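PDB 2GIY: glycoprotein E from Human herpesvirus 1, which binds, with gI, the Fc part of host IgG and is required for viral cell-to-cell spread in epithelial cells, this chain being the C-terminal domain of its ectodomain. Local coordinates for residues A[55-60]-A[83-88]; A[62-67]-A[172-177]; A[141-146]-A[164-169]. All blocks are in the same frame, centred on the assembly; numbering follows the deposited sequence.

Interaction 1. Residues A[55-60]-A[83-88]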
ATOM      1  N   ASP A  55     -19.163   0.135  13.841  1.00  8.90           N
ATOM      2  CA  ASP A  55     -20.532  -0.341  13.709  1.00 10.78           C
ATOM      3  C   ASP A  55     -21.023  -0.009  12.299  1.00 10.65           C
ATOM      4  O   ASP A  55     -20.739   1.072  11.770  1.00 11.67           O
ATOM      5  CB  ASP A  55     -21.423   0.355  14.743  1.00 10.61           C
ATOM      6  CG  ASP A  55     -22.897   0.039  14.555  1.00 12.93           C
ATOM      7  OD1 ASP A  55     -23.318  -1.084  14.892  1.00 11.92           O
ATOM      8  OD2 ASP A  55     -23.634   0.923  14.064  1.00 12.33           O
ATOM      9  N   VAL A  56     -21.746  -0.946  11.691  1.00 11.11           N
ATOM     10  CA  VAL A  56     -22.297  -0.753  10.354  1.00 10.94           C
ATOM     11  C   VAL A  56     -23.819  -0.862  10.449  1.00 10.83           C
ATOM     12  O   VAL A  56     -24.378  -1.958  10.433  1.00 10.59           O
ATOM     13  CB  VAL A  56     -21.759  -1.814   9.356  1.00 10.94           C
ATOM     14  CG1 VAL A  56     -22.372  -1.592   7.965  1.00 10.90           C
ATOM     15  CG2 VAL A  56     -20.242  -1.713   9.262  1.00 11.60           C
ATOM     16  N   PRO A  57     -24.507   0.283  10.572  1.00 10.87           N
ATOM     17  CA  PRO A  57     -25.969   0.268  10.674  1.00 11.39           C
ATOM     18  C   PRO A  57     -26.643  -0.394   9.481  1.00 11.75           C
ATOM     19  O   PRO A  57     -26.177  -0.293   8.350  1.00 12.29           O
ATOM     20  CB  PRO A  57     -26.324   1.748  10.779  1.00 11.91           C
ATOM     21  CG  PRO A  57     -25.135   2.326  11.498  1.00 12.41           C
ATOM     22  CD  PRO A  57     -23.983   1.644  10.782  1.00 11.66           C
ATOM     23  N   THR A  58     -27.749  -1.070   9.757  1.00 11.71           N
ATOM     24  CA  THR A  58     -28.531  -1.753   8.737  1.00 13.73           C
ATOM     25  C   THR A  58     -29.020  -0.772   7.672  1.00 14.88           C
ATOM     26  O   THR A  58     -29.123  -1.120   6.494  1.00 16.21           O
ATOM     27  CB  THR A  58     -29.758  -2.430   9.378  1.00 12.29           C
ATOM     28  OG1 THR A  58     -29.321  -3.327  10.405  1.00 13.03           O
ATOM     29  CG2 THR A  58     -30.562  -3.193   8.336  1.00 14.52           C
ATOM     30  N   SER A  59     -29.313   0.455   8.093  1.00 15.53           N
ATOM     31  CA  SER A  59     -29.814   1.481   7.183  1.00 17.08           C
ATOM     32  C   SER A  59     -28.750   2.198   6.354  1.00 17.76           C
ATOM     33  O   SER A  59     -29.074   3.069   5.551  1.00 20.51           O
ATOM     34  CB  SER A  59     -30.649   2.509   7.960  1.00 18.48           C
ATOM     35  OG  SER A  59     -29.956   2.972   9.103  1.00 18.08           O
ATOM     36  N   CYS A  60     -27.483   1.844   6.545  1.00 16.46           N
ATOM     37  CA  CYS A  60     -26.418   2.454   5.760  1.00 16.06           C
ATOM     38  C   CYS A  60     -26.335   1.756   4.412  1.00 17.03           C
ATOM     39  O   CYS A  60     -26.366   0.525   4.341  1.00 16.35           O
ATOM     40  CB  CYS A  60     -25.065   2.330   6.470  1.00 17.16           C
ATOM     41  SG  CYS A  60     -24.873   3.421   7.909  1.00 18.31           S
ATOM     42  N   ASP A  83     -21.107  12.132   7.250  1.00 16.29           N
ATOM     43  CA  ASP A  83     -21.862  10.983   6.775  1.00 18.53           C
ATOM     44  C   ASP A  83     -22.660  10.122   7.749  1.00 20.92           C
ATOM     45  O   ASP A  83     -22.444   8.914   7.856  1.00 17.80           O
ATOM     46  CB  ASP A  83     -20.956  10.111   5.906  1.00 18.72           C
ATOM     47  CG  ASP A  83     -20.772  10.699   4.522  1.00 21.22           C
ATOM     48  OD1 ASP A  83     -21.765  10.726   3.765  1.00 22.07           O
ATOM     49  OD2 ASP A  83     -19.655  11.153   4.196  1.00 20.77           O
ATOM     50  N   ALA A  84     -23.620  10.762   8.421  1.00 24.33           N
ATOM     51  CA  ALA A  84     -24.514  10.086   9.359  1.00 19.68           C
ATOM     52  C   ALA A  84     -23.722   9.065  10.174  1.00 19.52           C
ATOM     53  O   ALA A  84     -22.556   9.317  10.498  1.00 23.97           O
ATOM     54  CB  ALA A  84     -25.636   9.426   8.563  1.00 26.08           C
ATOM     55  N   PRO A  85     -24.329   7.913  10.536  1.00 16.72           N
ATOM     56  CA  PRO A  85     -23.539   6.952  11.311  1.00 14.17           C
ATOM     57  C   PRO A  85     -22.858   5.920  10.406  1.00 13.97           C
ATOM     58  O   PRO A  85     -22.545   4.808  10.846  1.00 14.27           O
ATOM     59  CB  PRO A  85     -24.588   6.304  12.203  1.00 13.03           C
ATOM     60  CG  PRO A  85     -25.742   6.180  11.258  1.00 13.37           C
ATOM     61  CD  PRO A  85     -25.761   7.554  10.595  1.00 13.83           C
ATOM     62  N   CYS A  86     -22.635   6.292   9.148  1.00 13.37           N
ATOM     63  CA  CYS A  86     -22.013   5.401   8.170  1.00 14.77           C
ATOM     64  C   CYS A  86     -20.592   5.813   7.831  1.00 14.40           C
ATOM     65  O   CYS A  86     -20.131   5.575   6.716  1.00 16.16           O
ATOM     66  CB  CYS A  86     -22.821   5.391   6.870  1.00 15.56           C
ATOM     67  SG  CYS A  86     -24.621   5.256   7.092  1.00 18.40           S
ATOM     68  N   ALA A  87     -19.893   6.420   8.781  1.00 13.78           N
ATOM     69  CA  ALA A  87     -18.533   6.869   8.525  1.00 13.43           C
ATOM     70  C   ALA A  87     -17.516   6.364   9.537  1.00 14.35           C
ATOM     71  O   ALA A  87     -17.809   6.244  10.722  1.00 13.75           O
ATOM     72  CB  ALA A  87     -18.493   8.395   8.489  1.00 12.28           C
ATOM     73  N   ALA A  88     -16.315   6.069   9.048  1.00 14.17           N
ATOM     74  CA  ALA A  88     -15.210   5.635   9.893  1.00 13.38           C
ATOM     75  C   ALA A  88     -14.226   6.796   9.757  1.00 14.16           C
ATOM     76  O   ALA A  88     -13.560   6.936   8.727  1.00 14.16           O
ATOM     77  CB  ALA A  88     -14.604   4.343   9.355  1.00 13.56           C
TER
HETATM   78  O   HOH W   1     -22.802   3.537  13.404  1.00 13.72           O
HETATM   79  O   HOH W   2     -19.674   3.616  12.155  1.00 26.07           O
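Pro85 O is the polar atom on which the two loops converge: one water reaches it at 2.9 Å, a second makes a weak bond to it, and the ring of Pro57 lies against it, with CD 3.5 Å from Pro85 O. The first water also bonds Asp55 OD2 at 2.8 Å, and the second bonds Asp55 O, again at 2.8 Å. Each water has more acceptors within reach than it has protons, so the bridges from Asp55 to Pro85 O need not all be made at once. No direct hydrogen bond joins the segments. Beside the bridged carbonyl the two proline rings cross obliquely, Pro57 CG meeting Pro85 CG at 3.9 Å.

The covalent tie is the disulfide, with Cys60 SG and Cys86 SG 2.0 Å apart. Its chi3 of -90° makes it left-handed and close to the unstrained right-angle value. In both cysteines SG stands anti to the carbonyl carbon and beside the backbone N (chi1 -73° in Cys60, -45° in Cys86), which places each SG on the side of its partner, Cys60 CA and Cys86 CA being 5.8 Å apart. Each half-cystine closes a beta turn. Residues 57-60 form a type I turn, with Cys60 N bonded to Pro57 O at 3.1 Å, and residues 83-86 a type II' turn, with Cys86 N bonded to Asp83 O. Arg171 meets the first turn at Thr58 O. Two beta turns stapled by a disulfide, with strand 87-88 leaving the second, form the surface margin of a small three-stranded parallel sheet.

Interaction 2. Residues A[62-67]-A[172-177]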
ATOM      1  N   GLU A  62     -23.778   2.242   2.446  1.00 17.75           N
ATOM      2  CA  GLU A  62     -22.368   1.904   2.389  1.00 18.68           C
ATOM      3  C   GLU A  62     -21.629   2.634   3.496  1.00 17.68           C
ATOM      4  O   GLU A  62     -22.111   3.638   4.022  1.00 17.78           O
ATOM      5  CB  GLU A  62     -21.787   2.306   1.034  1.00 22.52           C
ATOM      6  CG  GLU A  62     -22.115   3.732   0.630  1.00 27.77           C
ATOM      7  CD  GLU A  62     -21.554   4.092  -0.730  1.00 30.38           C
ATOM      8  OE1 GLU A  62     -21.827   3.354  -1.700  1.00 30.41           O
ATOM      9  OE2 GLU A  62     -20.842   5.116  -0.825  1.00 32.60           O
ATOM     10  N   MET A  63     -20.461   2.114   3.855  1.00 15.80           N
ATOM     11  CA  MET A  63     -19.644   2.737   4.884  1.00 14.33           C
ATOM     12  C   MET A  63     -18.630   3.606   4.168  1.00 15.04           C
ATOM     13  O   MET A  63     -18.162   3.254   3.091  1.00 15.63           O
ATOM     14  CB  MET A  63     -18.921   1.673   5.716  1.00 13.96           C
ATOM     15  CG  MET A  63     -19.832   0.898   6.657  1.00 16.95           C
ATOM     16  SD  MET A  63     -20.577   1.991   7.884  1.00 17.58           S
ATOM     17  CE  MET A  63     -19.133   2.495   8.783  1.00 17.32           C
ATOM     18  N   ARG A  64     -18.300   4.747   4.756  1.00 14.75           N
ATOM     19  CA  ARG A  64     -17.327   5.635   4.150  1.00 15.76           C
ATOM     20  C   ARG A  64     -16.156   5.859   5.093  1.00 15.33           C
ATOM     21  O   ARG A  64     -16.339   6.277   6.234  1.00 14.21           O
ATOM     22  CB  ARG A  64     -17.988   6.961   3.782  1.00 19.35           C
ATOM     23  CG  ARG A  64     -19.164   6.763   2.846  1.00 22.16           C
ATOM     24  CD  ARG A  64     -19.563   8.030   2.136  1.00 26.96           C
ATOM     25  NE  ARG A  64     -20.677   7.779   1.224  1.00 32.29           N
ATOM     26  CZ  ARG A  64     -21.115   8.647   0.320  1.00 34.81           C
ATOM     27  NH1 ARG A  64     -20.532   9.832   0.201  1.00 35.89           N
ATOM     28  NH2 ARG A  64     -22.138   8.330  -0.464  1.00 36.78           N
ATOM     29  N   ILE A  65     -14.956   5.556   4.608  1.00 13.31           N
ATOM     30  CA  ILE A  65     -13.739   5.717   5.392  1.00 13.36           C
ATOM     31  C   ILE A  65     -13.077   7.038   5.008  1.00 14.09           C
ATOM     32  O   ILE A  65     -12.712   7.236   3.850  1.00 14.57           O
ATOM     33  CB  ILE A  65     -12.746   4.541   5.122  1.00 13.53           C
ATOM     34  CG1 ILE A  65     -13.386   3.211   5.538  1.00 14.99           C
ATOM     35  CG2 ILE A  65     -11.445   4.762   5.890  1.00 14.59           C
ATOM     36  CD1 ILE A  65     -12.628   1.976   5.067  1.00 12.26           C
ATOM     37  N   TYR A  66     -12.952   7.947   5.972  1.00 13.44           N
ATOM     38  CA  TYR A  66     -12.321   9.239   5.727  1.00 14.41           C
ATOM     39  C   TYR A  66     -10.811   9.051   5.924  1.00 14.22           C
ATOM     40  O   TYR A  66     -10.296   9.225   7.025  1.00 13.83           O
ATOM     41  CB  TYR A  66     -12.843  10.286   6.722  1.00 14.38           C
ATOM     42  CG  TYR A  66     -14.288  10.737   6.526  1.00 14.23           C
ATOM     43  CD1 TYR A  66     -15.122  10.136   5.580  1.00 14.02           C
ATOM     44  CD2 TYR A  66     -14.815  11.766   7.305  1.00 14.05           C
ATOM     45  CE1 TYR A  66     -16.459  10.559   5.418  1.00 15.33           C
ATOM     46  CE2 TYR A  66     -16.137  12.192   7.154  1.00 13.61           C
ATOM     47  CZ  TYR A  66     -16.949  11.589   6.216  1.00 15.26           C
ATOM     48  OH  TYR A  66     -18.252  12.023   6.087  1.00 18.42           O
ATOM     49  N   GLU A  67     -10.100   8.708   4.852  1.00 16.19           N
ATOM     50  CA  GLU A  67      -8.663   8.461   4.950  1.00 16.09           C
ATOM     51  C   GLU A  67      -7.830   9.548   5.629  1.00 15.90           C
ATOM     52  O   GLU A  67      -7.020   9.245   6.505  1.00 14.97           O
ATOM     53  CB  GLU A  67      -8.082   8.162   3.564  1.00 18.47           C
ATOM     54  CG  GLU A  67      -6.574   7.926   3.577  1.00 21.04           C
ATOM     55  CD  GLU A  67      -6.057   7.406   2.253  1.00 25.76           C
ATOM     56  OE1 GLU A  67      -6.495   7.918   1.205  1.00 28.00           O
ATOM     57  OE2 GLU A  67      -5.206   6.490   2.261  1.00 27.98           O
ATOM     58  N   ASN A 172     -20.956  -2.423   1.485  1.00 16.32           N
ATOM     59  CA  ASN A 172     -19.723  -2.045   0.814  1.00 19.41           C
ATOM     60  C   ASN A 172     -19.042  -0.887   1.535  1.00 19.11           C
ATOM     61  O   ASN A 172     -19.707   0.041   1.993  1.00 18.87           O
ATOM     62  CB  ASN A 172     -20.027  -1.625  -0.626  1.00 23.38           C
ATOM     63  CG  ASN A 172     -18.779  -1.291  -1.413  1.00 27.56           C
ATOM     64  OD1 ASN A 172     -17.640  -1.809  -0.967  1.00 30.37           O
ATOM     65  ND2 ASN A 172     -18.839  -0.586  -2.419  1.00 32.64           N
ATOM     66  N   ALA A 173     -17.716  -0.948   1.633  1.00 18.20           N
ATOM     67  CA  ALA A 173     -16.940   0.112   2.266  1.00 18.33           C
ATOM     68  C   ALA A 173     -16.217   0.886   1.169  1.00 19.25           C
ATOM     69  O   ALA A 173     -15.565   0.294   0.310  1.00 19.87           O
ATOM     70  CB  ALA A 173     -15.925  -0.480   3.245  1.00 20.72           C
ATOM     71  N   VAL A 174     -16.348   2.207   1.188  1.00 17.56           N
ATOM     72  CA  VAL A 174     -15.694   3.043   0.192  1.00 18.24           C
ATOM     73  C   VAL A 174     -14.711   3.990   0.865  1.00 17.51           C
ATOM     74  O   VAL A 174     -15.022   4.608   1.885  1.00 16.73           O
ATOM     75  CB  VAL A 174     -16.719   3.869  -0.614  1.00 19.05           C
ATOM     76  CG1 VAL A 174     -17.665   2.935  -1.360  1.00 19.64           C
ATOM     77  CG2 VAL A 174     -17.497   4.778   0.314  1.00 22.00           C
ATOM     78  N   VAL A 175     -13.516   4.096   0.295  1.00 17.58           N
ATOM     79  CA  VAL A 175     -12.501   4.974   0.852  1.00 18.23           C
ATOM     80  C   VAL A 175     -12.634   6.366   0.249  1.00 20.14           C
ATOM     81  O   VAL A 175     -12.472   6.542  -0.958  1.00 22.16           O
ATOM     82  CB  VAL A 175     -11.072   4.435   0.570  1.00 17.99           C
ATOM     83  CG1 VAL A 175     -10.034   5.326   1.241  1.00 19.45           C
ATOM     84  CG2 VAL A 175     -10.948   3.001   1.069  1.00 18.64           C
ATOM     85  N   GLU A 176     -12.956   7.346   1.091  1.00 20.92           N
ATOM     86  CA  GLU A 176     -13.084   8.729   0.650  1.00 23.76           C
ATOM     87  C   GLU A 176     -11.691   9.338   0.733  1.00 23.99           C
ATOM     88  O   GLU A 176     -11.142   9.527   1.820  1.00 22.26           O
ATOM     89  CB  GLU A 176     -14.050   9.502   1.552  1.00 25.51           C
ATOM     90  CG  GLU A 176     -15.504   9.071   1.432  1.00 28.69           C
ATOM     91  CD  GLU A 176     -16.031   9.174   0.011  1.00 31.37           C
ATOM     92  OE1 GLU A 176     -15.795  10.216  -0.640  1.00 31.86           O
ATOM     93  OE2 GLU A 176     -16.688   8.218  -0.452  1.00 33.47           O
ATOM     94  N   GLN A 177     -11.124   9.645  -0.425  1.00 26.76           N
ATOM     95  CA  GLN A 177      -9.777  10.186  -0.485  1.00 28.77           C
ATOM     96  C   GLN A 177      -9.695  11.547  -1.160  1.00 29.43           C
ATOM     97  O   GLN A 177     -10.561  11.915  -1.955  1.00 29.40           O
ATOM     98  CB  GLN A 177      -8.887   9.188  -1.230  1.00 31.50           C
ATOM     99  CG  GLN A 177      -9.399   8.866  -2.631  1.00 35.44           C
ATOM    100  CD  GLN A 177      -9.247   7.400  -3.005  1.00 37.20           C
ATOM    101  OE1 GLN A 177      -8.146   6.851  -2.992  1.00 37.87           O
ATOM    102  NE2 GLN A 177     -10.361   6.760  -3.346  1.00 39.03           N
TER
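Met63 opens the backbone ladder that pairs strand 63-66 with strand 173-176 in parallel, at 28° between their directions: its N donates to Asn172 O at 2.9 Å, and Met63 O accepts Val174 N at 2.8 Å. Val174 O in turn accepts Ile65 N, the N-H pointing almost straight at it (172°). The alternation runs on through Glu176 N to Ile65 O and frays at the far end, where Glu67 N to Glu176 O is weak.

The faces of the pair differ. Met63, Ile65, Ala173 and Val175 share the face buried against the large sheet, where Leu145 touches the first three, its CD2 lying 3.8 Å from Ile65 CG1, and Val175 meets His161. Across the strands these side chains meet only at the limit of contact, Ile65 CD1 lying 4.5 Å from Val175 CG2. The face of Arg64, Val174 and Glu176 is partly exposed, its groups held by individual close contacts and charges. There Val174 CG2 lies nearest Met63 O, with Arg64 CG alongside at 3.6 Å and Glu62 OE2 across it at 3.5 Å. Glu62 CG sits between the backbone N and the carbonyl carbon (chi1 50°), and the carboxylate beyond reaches Arg64 NE in a salt bridge of 3.4 Å. Glu176 OE2 is only a charge neighbour of Arg64, well out of the guanidinium plane, with no N-H aimed at it. Tyr66 OH is bonded to Asp83.

At the frayed end, Glu67 uses OE1 for a salt bridge to Arg14 of the second subunit, while OE2 accepts Trp159 NE1. Backbone bonds thus fix the register, whereas the cation of Arg64, near both carboxylates, probably offsets repulsion between Glu62 OE2 and Glu176 OE2, 5.2 Å apart.

Interaction 3. Residues A[141-146]-A[164-169]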
ATOM      1  N   GLN A 141     -22.986 -10.598  15.837  1.00 12.01           N
ATOM      2  CA  GLN A 141     -22.438  -9.553  16.706  1.00 14.18           C
ATOM      3  C   GLN A 141     -21.041  -9.118  16.248  1.00 13.79           C
ATOM      4  O   GLN A 141     -20.593  -8.012  16.556  1.00 13.27           O
ATOM      5  CB  GLN A 141     -22.348 -10.058  18.155  1.00 17.07           C
ATOM      6  CG  GLN A 141     -21.059 -10.838  18.442  1.00 24.99           C
ATOM      7  CD  GLN A 141     -21.118 -11.691  19.695  1.00 30.06           C
ATOM      8  OE1 GLN A 141     -21.795 -12.720  19.730  1.00 32.66           O
ATOM      9  NE2 GLN A 141     -20.405 -11.269  20.734  1.00 33.93           N
ATOM     10  N   HIS A 142     -20.356  -9.994  15.518  1.00 12.64           N
ATOM     11  CA  HIS A 142     -19.001  -9.706  15.041  1.00 12.09           C
ATOM     12  C   HIS A 142     -18.942  -8.930  13.727  1.00 10.94           C
ATOM     13  O   HIS A 142     -17.878  -8.457  13.336  1.00 11.72           O
ATOM     14  CB  HIS A 142     -18.220 -11.014  14.874  1.00 13.30           C
ATOM     15  CG  HIS A 142     -18.023 -11.765  16.152  1.00 14.39           C
ATOM     16  ND1 HIS A 142     -18.391 -13.085  16.305  1.00 16.09           N
ATOM     17  CD2 HIS A 142     -17.488 -11.384  17.336  1.00 13.91           C
ATOM     18  CE1 HIS A 142     -18.090 -13.484  17.527  1.00 16.81           C
ATOM     19  NE2 HIS A 142     -17.541 -12.472  18.173  1.00 15.93           N
ATOM     20  N   SER A 143     -20.077  -8.798  13.050  1.00  9.32           N
ATOM     21  CA  SER A 143     -20.116  -8.099  11.773  1.00 10.16           C
ATOM     22  C   SER A 143     -19.815  -6.611  11.903  1.00 11.21           C
ATOM     23  O   SER A 143     -20.307  -5.945  12.814  1.00 12.48           O
ATOM     24  CB  SER A 143     -21.485  -8.295  11.117  1.00 11.16           C
ATOM     25  OG  SER A 143     -21.733  -9.680  10.891  1.00 12.13           O
ATOM     26  N   GLY A 144     -19.003  -6.096  10.985  1.00  9.32           N
ATOM     27  CA  GLY A 144     -18.671  -4.686  11.019  1.00 10.26           C
ATOM     28  C   GLY A 144     -17.503  -4.345  10.123  1.00 10.67           C
ATOM     29  O   GLY A 144     -17.011  -5.192   9.371  1.00 11.10           O
ATOM     30  N   LEU A 145     -17.064  -3.095  10.193  1.00  9.12           N
ATOM     31  CA  LEU A 145     -15.937  -2.648   9.394  1.00  9.80           C
ATOM     32  C   LEU A 145     -14.714  -2.588  10.292  1.00 10.79           C
ATOM     33  O   LEU A 145     -14.695  -1.855  11.286  1.00  9.77           O
ATOM     34  CB  LEU A 145     -16.218  -1.270   8.794  1.00 11.22           C
ATOM     35  CG  LEU A 145     -15.045  -0.600   8.074  1.00 10.27           C
ATOM     36  CD1 LEU A 145     -14.574  -1.476   6.921  1.00 11.30           C
ATOM     37  CD2 LEU A 145     -15.472   0.771   7.566  1.00 10.81           C
ATOM     38  N   TYR A 146     -13.699  -3.370   9.942  1.00 11.11           N
ATOM     39  CA  TYR A 146     -12.465  -3.413  10.715  1.00 10.29           C
ATOM     40  C   TYR A 146     -11.321  -2.739   9.972  1.00 11.16           C
ATOM     41  O   TYR A 146     -11.162  -2.915   8.767  1.00 11.51           O
ATOM     42  CB  TYR A 146     -12.071  -4.867  11.008  1.00  9.45           C
ATOM     43  CG  TYR A 146     -13.021  -5.604  11.925  1.00  8.87           C
ATOM     44  CD1 TYR A 146     -14.303  -5.960  11.498  1.00 10.30           C
ATOM     45  CD2 TYR A 146     -12.648  -5.925  13.230  1.00  9.23           C
ATOM     46  CE1 TYR A 146     -15.191  -6.616  12.351  1.00  9.28           C
ATOM     47  CE2 TYR A 146     -13.530  -6.584  14.090  1.00 11.36           C
ATOM     48  CZ  TYR A 146     -14.797  -6.925  13.642  1.00 10.14           C
ATOM     49  OH  TYR A 146     -15.662  -7.583  14.484  1.00 10.81           O
ATOM     50  N   ILE A 164     -15.820  -7.454   7.700  1.00  9.28           N
ATOM     51  CA  ILE A 164     -16.010  -8.814   8.175  1.00 10.14           C
ATOM     52  C   ILE A 164     -17.452  -8.957   8.614  1.00 10.66           C
ATOM     53  O   ILE A 164     -17.865  -8.350   9.603  1.00 10.01           O
ATOM     54  CB  ILE A 164     -15.088  -9.095   9.366  1.00  9.28           C
ATOM     55  CG1 ILE A 164     -13.640  -8.808   8.962  1.00  9.46           C
ATOM     56  CG2 ILE A 164     -15.253 -10.542   9.832  1.00 10.39           C
ATOM     57  CD1 ILE A 164     -12.631  -8.966  10.098  1.00 10.27           C
ATOM     58  N   SER A 165     -18.225  -9.761   7.896  1.00 11.96           N
ATOM     59  CA  SER A 165     -19.626  -9.900   8.272  1.00 13.98           C
ATOM     60  C   SER A 165     -20.391 -10.989   7.550  1.00 13.30           C
ATOM     61  O   SER A 165     -19.860 -11.680   6.678  1.00 13.01           O
ATOM     62  CB  SER A 165     -20.345  -8.577   8.042  1.00 18.83           C
ATOM     63  OG  SER A 165     -20.292  -8.218   6.681  1.00 23.19           O
ATOM     64  N   THR A 166     -21.650 -11.140   7.944  1.00 13.12           N
ATOM     65  CA  THR A 166     -22.532 -12.109   7.320  1.00 14.35           C
ATOM     66  C   THR A 166     -23.018 -11.425   6.049  1.00 15.05           C
ATOM     67  O   THR A 166     -22.897 -10.207   5.914  1.00 13.80           O
ATOM     68  CB  THR A 166     -23.742 -12.436   8.212  1.00 14.47           C
ATOM     69  OG1 THR A 166     -24.524 -11.249   8.419  1.00 15.39           O
ATOM     70  CG2 THR A 166     -23.280 -12.975   9.555  1.00 14.61           C
ATOM     71  N   ALA A 167     -23.563 -12.201   5.120  1.00 14.54           N
ATOM     72  CA  ALA A 167     -24.040 -11.646   3.863  1.00 16.74           C
ATOM     73  C   ALA A 167     -25.139 -10.599   4.052  1.00 15.50           C
ATOM     74  O   ALA A 167     -25.116  -9.543   3.424  1.00 16.31           O
ATOM     75  CB  ALA A 167     -24.536 -12.770   2.959  1.00 16.63           C
ATOM     76  N   ALA A 168     -26.093 -10.893   4.924  1.00 14.92           N
ATOM     77  CA  ALA A 168     -27.209  -9.988   5.173  1.00 15.52           C
ATOM     78  C   ALA A 168     -26.790  -8.637   5.754  1.00 16.15           C
ATOM     79  O   ALA A 168     -27.381  -7.609   5.428  1.00 14.90           O
ATOM     80  CB  ALA A 168     -28.219 -10.663   6.101  1.00 16.28           C
ATOM     81  N   GLN A 169     -25.764  -8.644   6.600  1.00 15.48           N
ATOM     82  CA  GLN A 169     -25.288  -7.420   7.239  1.00 14.09           C
ATOM     83  C   GLN A 169     -24.238  -6.674   6.431  1.00 13.87           C
ATOM     84  O   GLN A 169     -23.926  -5.518   6.724  1.00 11.70           O
ATOM     85  CB  GLN A 169     -24.694  -7.748   8.605  1.00 13.23           C
ATOM     86  CG  GLN A 169     -25.669  -8.374   9.578  1.00 13.32           C
ATOM     87  CD  GLN A 169     -24.967  -8.950  10.789  1.00 14.68           C
ATOM     88  OE1 GLN A 169     -24.318  -9.995  10.703  1.00 15.08           O
ATOM     89  NE2 GLN A 169     -25.079  -8.267  11.921  1.00 13.93           N
TER
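The open end of the hairpin formed by strands 144-152 and 155-165 is joined here, Gly144 facing Ile164 as an antiparallel hydrogen-bonded pair. Gly144 N donates to Ile164 O at 2.9 Å, and Ile164 N returns a bond of 3.1 Å to Gly144 O. Beside this pair Ile164 lays its CD1 over one face of the Tyr146 ring, 4.0 Å from the centroid and 24° off the ring normal. This is a CH-pi contact, shifted from the centre toward CG and CD1, with the two side chains crossing at about a right angle.

The hydroxyl of the same tyrosine donates to His142 O at 2.6 Å, the acceptor lying in the ring plane at its edge. A tyrosine returning to the carbonyl four residues earlier is a tyrosine corner, a hallmark of the F strand of immunoglobulin V domains. The hairpin is accordingly consistent with strands F and G, and strand 20-22, which Ser165 bonds through Ile21, would be A'. His142 is itself held through NE2 by Pro122 O.

Just beyond the paired residues, polar groups take over. Ser143 OG, anti to the carbonyl carbon (chi1 -60°), donates to Gln169 OE1 at 2.6 Å and also accepts Thr166 N in a longer bond. Gln169 OE1 is gripped twice: Thr166 OG1 reaches it in the carbonyl plane, on a lone pair, at 2.6 Å, whereas Ser143 OG stands above that plane, 59° out of it. The backbones are close enough here to press Ser143 CB within 3.3 Å of Ser165 CB, tighter than a usual van der Waals contact. Gln169 NE2 is occupied by Pro140 O.

After strand 45-54 the chain enters the loop 55-60. Interaction 1 closes the excursion that runs from there to 83-88 and holds strand 63-66 with two short helices. Interaction 2 starts inside that excursion and ends near the C terminus at 172-177, so its segments alternate with those of interaction 1. The two meet in one parallel sheet, where strand 63-66 lies between 87-88 and 173-176, and Cys86 O probably accepts a hydrogen bond from Arg64 N at 2.8 Å. Interaction 3 closes a hairpin within the long span between the halves of interaction 2. Its Leu145 packs against Met63, Ile65, Ala173 and Ala88, seating the small sheet on the large one.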